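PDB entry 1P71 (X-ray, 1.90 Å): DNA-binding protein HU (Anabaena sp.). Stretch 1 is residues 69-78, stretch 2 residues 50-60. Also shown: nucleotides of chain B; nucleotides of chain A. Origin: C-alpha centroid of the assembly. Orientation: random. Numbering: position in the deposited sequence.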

# COMPACT_ATOMS: atom_id res chain seq x y z
N MET C 69 15.60 -17.24 21.49
CA MET C 69 15.67 -15.81 21.76
C MET C 69 14.29 -15.18 21.70
O MET C 69 13.36 -15.78 21.20
CB MET C 69 16.57 -15.16 20.73
CG MET C 69 15.88 -15.02 19.39
SD MET C 69 17.09 -14.61 18.29
CE MET C 69 17.20 -12.79 18.71
N GLU C 70 14.17 -13.96 22.21
CA GLU C 70 12.90 -13.22 22.17
C GLU C 70 12.94 -12.01 21.23
O GLU C 70 13.73 -11.09 21.40
CB GLU C 70 12.42 -12.83 23.59
CG GLU C 70 11.20 -11.90 23.57
CD GLU C 70 10.21 -12.13 24.69
OE1 GLU C 70 10.05 -11.23 25.56
OE2 GLU C 70 9.58 -13.21 24.69
N ILE C 71 12.09 -12.04 20.21
CA ILE C 71 11.86 -10.88 19.36
C ILE C 71 10.89 -9.94 20.09
O ILE C 71 9.75 -10.30 20.35
CB ILE C 71 11.34 -11.33 17.96
CG1 ILE C 71 12.26 -12.41 17.38
CG2 ILE C 71 11.31 -10.17 17.00
CD1 ILE C 71 11.63 -13.27 16.26
N PRO C 72 11.35 -8.75 20.48
CA PRO C 72 10.50 -7.84 21.25
C PRO C 72 9.29 -7.34 20.46
O PRO C 72 9.25 -7.44 19.21
CB PRO C 72 11.45 -6.70 21.63
CG PRO C 72 12.53 -6.77 20.62
CD PRO C 72 12.70 -8.20 20.26
N ALA C 73 8.30 -6.86 21.20
CA ALA C 73 7.09 -6.27 20.61
C ALA C 73 7.48 -5.11 19.71
O ALA C 73 8.43 -4.40 20.00
CB ALA C 73 6.17 -5.77 21.69
N THR C 74 6.74 -4.91 18.62
CA THR C 74 6.96 -3.78 17.73
C THR C 74 5.66 -3.31 17.09
O THR C 74 4.58 -3.79 17.46
CB THR C 74 8.07 -4.12 16.65
OG1 THR C 74 8.40 -2.94 15.90
CG2 THR C 74 7.58 -5.16 15.59
N ARG C 75 5.76 -2.35 16.17
CA ARG C 75 4.65 -1.93 15.31
C ARG C 75 5.17 -1.96 13.89
O ARG C 75 6.33 -1.66 13.64
CB ARG C 75 4.18 -0.50 15.58
CG ARG C 75 3.99 -0.09 17.03
CD ARG C 75 3.90 1.42 17.23
NE ARG C 75 3.56 1.77 18.61
CZ ARG C 75 3.54 3.02 19.11
NH1 ARG C 75 3.86 4.07 18.37
NH2 ARG C 75 3.19 3.20 20.37
N VAL C 76 4.29 -2.31 12.96
CA VAL C 76 4.66 -2.34 11.55
C VAL C 76 3.57 -1.68 10.72
O VAL C 76 2.40 -1.73 11.07
CB VAL C 76 4.84 -3.81 11.06
CG1 VAL C 76 6.03 -4.49 11.78
CG2 VAL C 76 3.54 -4.60 11.24
N PRO C 77 3.94 -1.07 9.60
CA PRO C 77 2.94 -0.56 8.67
C PRO C 77 2.22 -1.72 7.95
O PRO C 77 2.83 -2.77 7.69
CB PRO C 77 3.76 0.32 7.72
CG PRO C 77 5.17 -0.16 7.82
CD PRO C 77 5.33 -0.85 9.12
N ALA C 78 0.93 -1.57 7.68
CA ALA C 78 0.17 -2.61 7.00
C ALA C 78 -0.76 -2.01 5.94
O ALA C 78 -1.32 -0.93 6.13
CB ALA C 78 -0.61 -3.42 8.00
P DG B 14 10.13 -8.47 8.86
OP1 DG B 14 10.12 -7.07 9.35
OP2 DG B 14 10.87 -8.75 7.61
O5' DG B 14 10.75 -9.39 10.01
C5' DG B 14 10.06 -9.56 11.26
C4' DG B 14 10.85 -10.40 12.24
O4' DG B 14 10.40 -11.75 12.11
C3' DG B 14 12.34 -10.41 11.97
O3' DG B 14 12.99 -9.85 13.09
C2' DG B 14 12.72 -11.86 11.77
C1' DG B 14 11.49 -12.65 12.16
N9 DG B 14 11.25 -13.77 11.24
C8 DG B 14 11.37 -13.78 9.86
N7 DG B 14 11.09 -14.94 9.32
C5 DG B 14 10.78 -15.75 10.42
C6 DG B 14 10.41 -17.12 10.49
O6 DG B 14 10.29 -17.93 9.55
N1 DG B 14 10.18 -17.54 11.79
C2 DG B 14 10.31 -16.76 12.91
N2 DG B 14 10.04 -17.33 14.08
N3 DG B 14 10.66 -15.48 12.87
C4 DG B 14 10.87 -15.04 11.60
P DT A 11 0.45 -11.65 17.65
OP1 DT A 11 0.60 -10.17 17.79
OP2 DT A 11 -0.54 -12.36 18.50
O5' DT A 11 0.14 -12.00 16.10
C5' DT A 11 1.14 -11.75 15.12
C4' DT A 11 0.65 -11.73 13.68
O4' DT A 11 1.02 -12.99 13.09
C3' DT A 11 -0.84 -11.49 13.38
O3' DT A 11 -0.91 -10.37 12.50
C2' DT A 11 -1.28 -12.73 12.62
C1' DT A 11 0.01 -13.44 12.21
N1 DT A 11 -0.14 -14.93 12.37
C2 DT A 11 0.04 -15.78 11.27
O2 DT A 11 0.36 -15.39 10.17
N3 DT A 11 -0.16 -17.11 11.54
C4 DT A 11 -0.54 -17.69 12.75
O4 DT A 11 -0.70 -18.90 12.87
C5 DT A 11 -0.73 -16.76 13.84
C7 DT A 11 -1.14 -17.25 15.21
C6 DT A 11 -0.53 -15.45 13.60
P DT B 15 14.52 -9.49 13.00
OP1 DT B 15 14.78 -8.39 13.94
OP2 DT B 15 14.95 -9.47 11.59
O5' DT B 15 15.20 -10.77 13.65
C5' DT B 15 15.29 -10.92 15.07
C4' DT B 15 15.69 -12.36 15.29
O4' DT B 15 14.76 -13.20 14.59
C3' DT B 15 17.02 -12.76 14.69
O3' DT B 15 17.99 -12.53 15.67
C2' DT B 15 16.87 -14.27 14.52
C1' DT B 15 15.35 -14.47 14.50
N1 DT B 15 14.86 -15.11 13.27
C2 DT B 15 14.19 -16.30 13.39
O2 DT B 15 13.94 -16.84 14.45
N3 DT B 15 13.79 -16.84 12.20
C4 DT B 15 13.99 -16.34 10.94
O4 DT B 15 13.58 -16.94 9.96
C5 DT B 15 14.70 -15.10 10.88
C7 DT B 15 14.98 -14.45 9.56
C6 DT B 15 15.10 -14.54 12.03
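Stretch 2, residues 50-60: FESRERKAREG

Stretch 2 runs antiparallel to stretch 1 as its partner in a two-part β ladder. Residues 50-55 and 58-60 are extended strands; Lys56 and Ala57 interrupt them, across from Pro72 and Ala73. Strand 50-55 lies against strand 74-78 with an angle of 150° between their directions and a closest axis approach of 4.5 Å. Strand 58-60 lies against strand 69-71 at 131° and 4.3 Å.

Paired backbone hydrogen bonds set the register. Glu51 N donates to Ala78 O (2.9 Å), and Ala78 N to Glu51 O (2.6 Å). Arg53 N reaches Val76 O at 2.8 Å, and Val76 N reaches Arg53 O at 3.0 Å. Arg55 pairs likewise with Thr74, Arg58 with Ile71, and Gly60 with Met69. Between these pairs, Ser52 faces Pro77, Glu54 faces Arg75, and Glu59 faces Glu70, without backbone hydrogen bonds. Their CA atoms come closer, for example 4.4 Å from Glu70 CA to Glu59 CA.

One polar pair joins side chains across the ladder: a salt bridge of 3.5 Å between Arg75 NE and Glu54 OE2. Water 1 also links them, donating to Glu54 OE1 (2.7 Å) and accepting from Arg75 NE (3.0 Å). Water 3 bridges the interruption, donating to Lys56 O and Pro72 O.

Nonpolar packing lies on the face carrying Ile71, Val76 and Ala78. Here arginine guanidinium groups lie flat against aliphatic carbons. Ala78 CB is 3.4 Å from Arg53 CZ, Val76 CG2 is 3.9 Å from Arg55 CZ, and Ile71 CD1 is 3.7 Å from Arg58 NH1. Gly60 leaves room: a CB there would clash with Ile71 CD1 and with O2 of DT15 of chain B.

The DNA also meets stretch 2. Lys56 N donates to OP1 of DT11 of chain A (3.2 Å), and Arg58 NH2 makes a very short hydrogen bond to O4' of DG14 of chain B (2.4 Å).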

# COMPACT_ATOMS: atom_id res chain seq x y z
N PHE C 50 -4.00 1.92 4.79
CA PHE C 50 -2.70 1.79 5.42
C PHE C 50 -2.89 2.07 6.91
O PHE C 50 -3.57 3.02 7.28
CB PHE C 50 -1.74 2.86 4.90
CG PHE C 50 -1.37 2.72 3.45
CD1 PHE C 50 -2.14 3.36 2.47
CD2 PHE C 50 -0.23 2.03 3.07
CE1 PHE C 50 -1.80 3.28 1.13
CE2 PHE C 50 0.13 1.93 1.72
CZ PHE C 50 -0.66 2.55 0.75
N GLU C 51 -2.26 1.24 7.75
CA GLU C 51 -2.32 1.44 9.18
C GLU C 51 -1.12 0.84 9.88
O GLU C 51 -0.33 0.12 9.28
CB GLU C 51 -3.62 0.87 9.75
CG GLU C 51 -3.83 -0.61 9.53
CD GLU C 51 -5.09 -1.08 10.22
OE1 GLU C 51 -5.88 -0.22 10.66
OE2 GLU C 51 -5.26 -2.29 10.35
N SER C 52 -0.95 1.21 11.14
CA SER C 52 0.05 0.63 12.00
C SER C 52 -0.60 -0.59 12.68
O SER C 52 -1.74 -0.54 13.13
CB SER C 52 0.45 1.69 13.03
OG SER C 52 1.67 1.38 13.65
N ARG C 53 0.13 -1.71 12.73
CA ARG C 53 -0.33 -2.89 13.43
C ARG C 53 0.62 -3.23 14.56
O ARG C 53 1.84 -3.22 14.37
CB ARG C 53 -0.48 -4.07 12.47
CG ARG C 53 -1.73 -3.89 11.62
CD ARG C 53 -2.17 -5.09 10.83
NE ARG C 53 -3.21 -4.68 9.89
CZ ARG C 53 -3.40 -5.22 8.70
NH1 ARG C 53 -2.61 -6.19 8.27
NH2 ARG C 53 -4.39 -4.77 7.92
N GLU C 54 0.06 -3.53 15.73
CA GLU C 54 0.85 -4.01 16.86
C GLU C 54 1.31 -5.42 16.59
O GLU C 54 0.57 -6.22 16.00
CB GLU C 54 0.07 -3.94 18.17
CG GLU C 54 -0.34 -2.54 18.59
CD GLU C 54 0.84 -1.61 18.89
OE1 GLU C 54 1.59 -1.86 19.86
OE2 GLU C 54 1.00 -0.62 18.17
N ARG C 55 2.55 -5.71 16.96
CA ARG C 55 3.11 -7.06 16.93
C ARG C 55 3.60 -7.39 18.34
O ARG C 55 4.44 -6.68 18.87
CB ARG C 55 4.28 -7.13 15.94
CG ARG C 55 3.87 -7.03 14.45
CD ARG C 55 3.32 -8.32 13.94
NE ARG C 55 2.85 -8.30 12.55
CZ ARG C 55 1.65 -7.88 12.17
NH1 ARG C 55 0.79 -7.38 13.06
NH2 ARG C 55 1.31 -7.95 10.87
N LYS C 56 3.03 -8.43 18.95
CA LYS C 56 3.47 -8.93 20.26
C LYS C 56 4.88 -9.48 20.17
O LYS C 56 5.30 -9.90 19.08
CB LYS C 56 2.56 -10.09 20.69
CG LYS C 56 1.23 -9.71 21.30
CD LYS C 56 0.45 -10.99 21.59
CE LYS C 56 -0.85 -10.70 22.38
NZ LYS C 56 -1.29 -9.26 22.30
N ALA C 57 5.57 -9.54 21.30
CA ALA C 57 6.83 -10.25 21.40
C ALA C 57 6.62 -11.69 21.00
O ALA C 57 5.53 -12.24 21.23
CB ALA C 57 7.37 -10.21 22.81
N ARG C 58 7.64 -12.30 20.41
CA ARG C 58 7.62 -13.72 20.11
C ARG C 58 9.02 -14.31 20.17
O ARG C 58 10.02 -13.60 20.18
CB ARG C 58 7.01 -14.00 18.74
CG ARG C 58 7.56 -13.21 17.62
CD ARG C 58 6.61 -13.13 16.43
NE ARG C 58 7.15 -12.28 15.38
CZ ARG C 58 8.02 -12.69 14.47
NH1 ARG C 58 8.46 -13.95 14.48
NH2 ARG C 58 8.45 -11.84 13.54
N GLU C 59 9.07 -15.63 20.24
CA GLU C 59 10.35 -16.29 20.33
C GLU C 59 10.87 -16.57 18.92
O GLU C 59 10.11 -16.89 18.01
CB GLU C 59 10.21 -17.58 21.13
N GLY C 60 12.16 -16.33 18.73
CA GLY C 60 12.85 -16.78 17.55
C GLY C 60 13.98 -17.68 17.98
O GLY C 60 14.07 -18.11 19.14
O HOH W 1 3.36 -0.17 20.93
O HOH W 2 3.59 -3.61 19.98
O HOH W 3 7.44 -8.72 17.41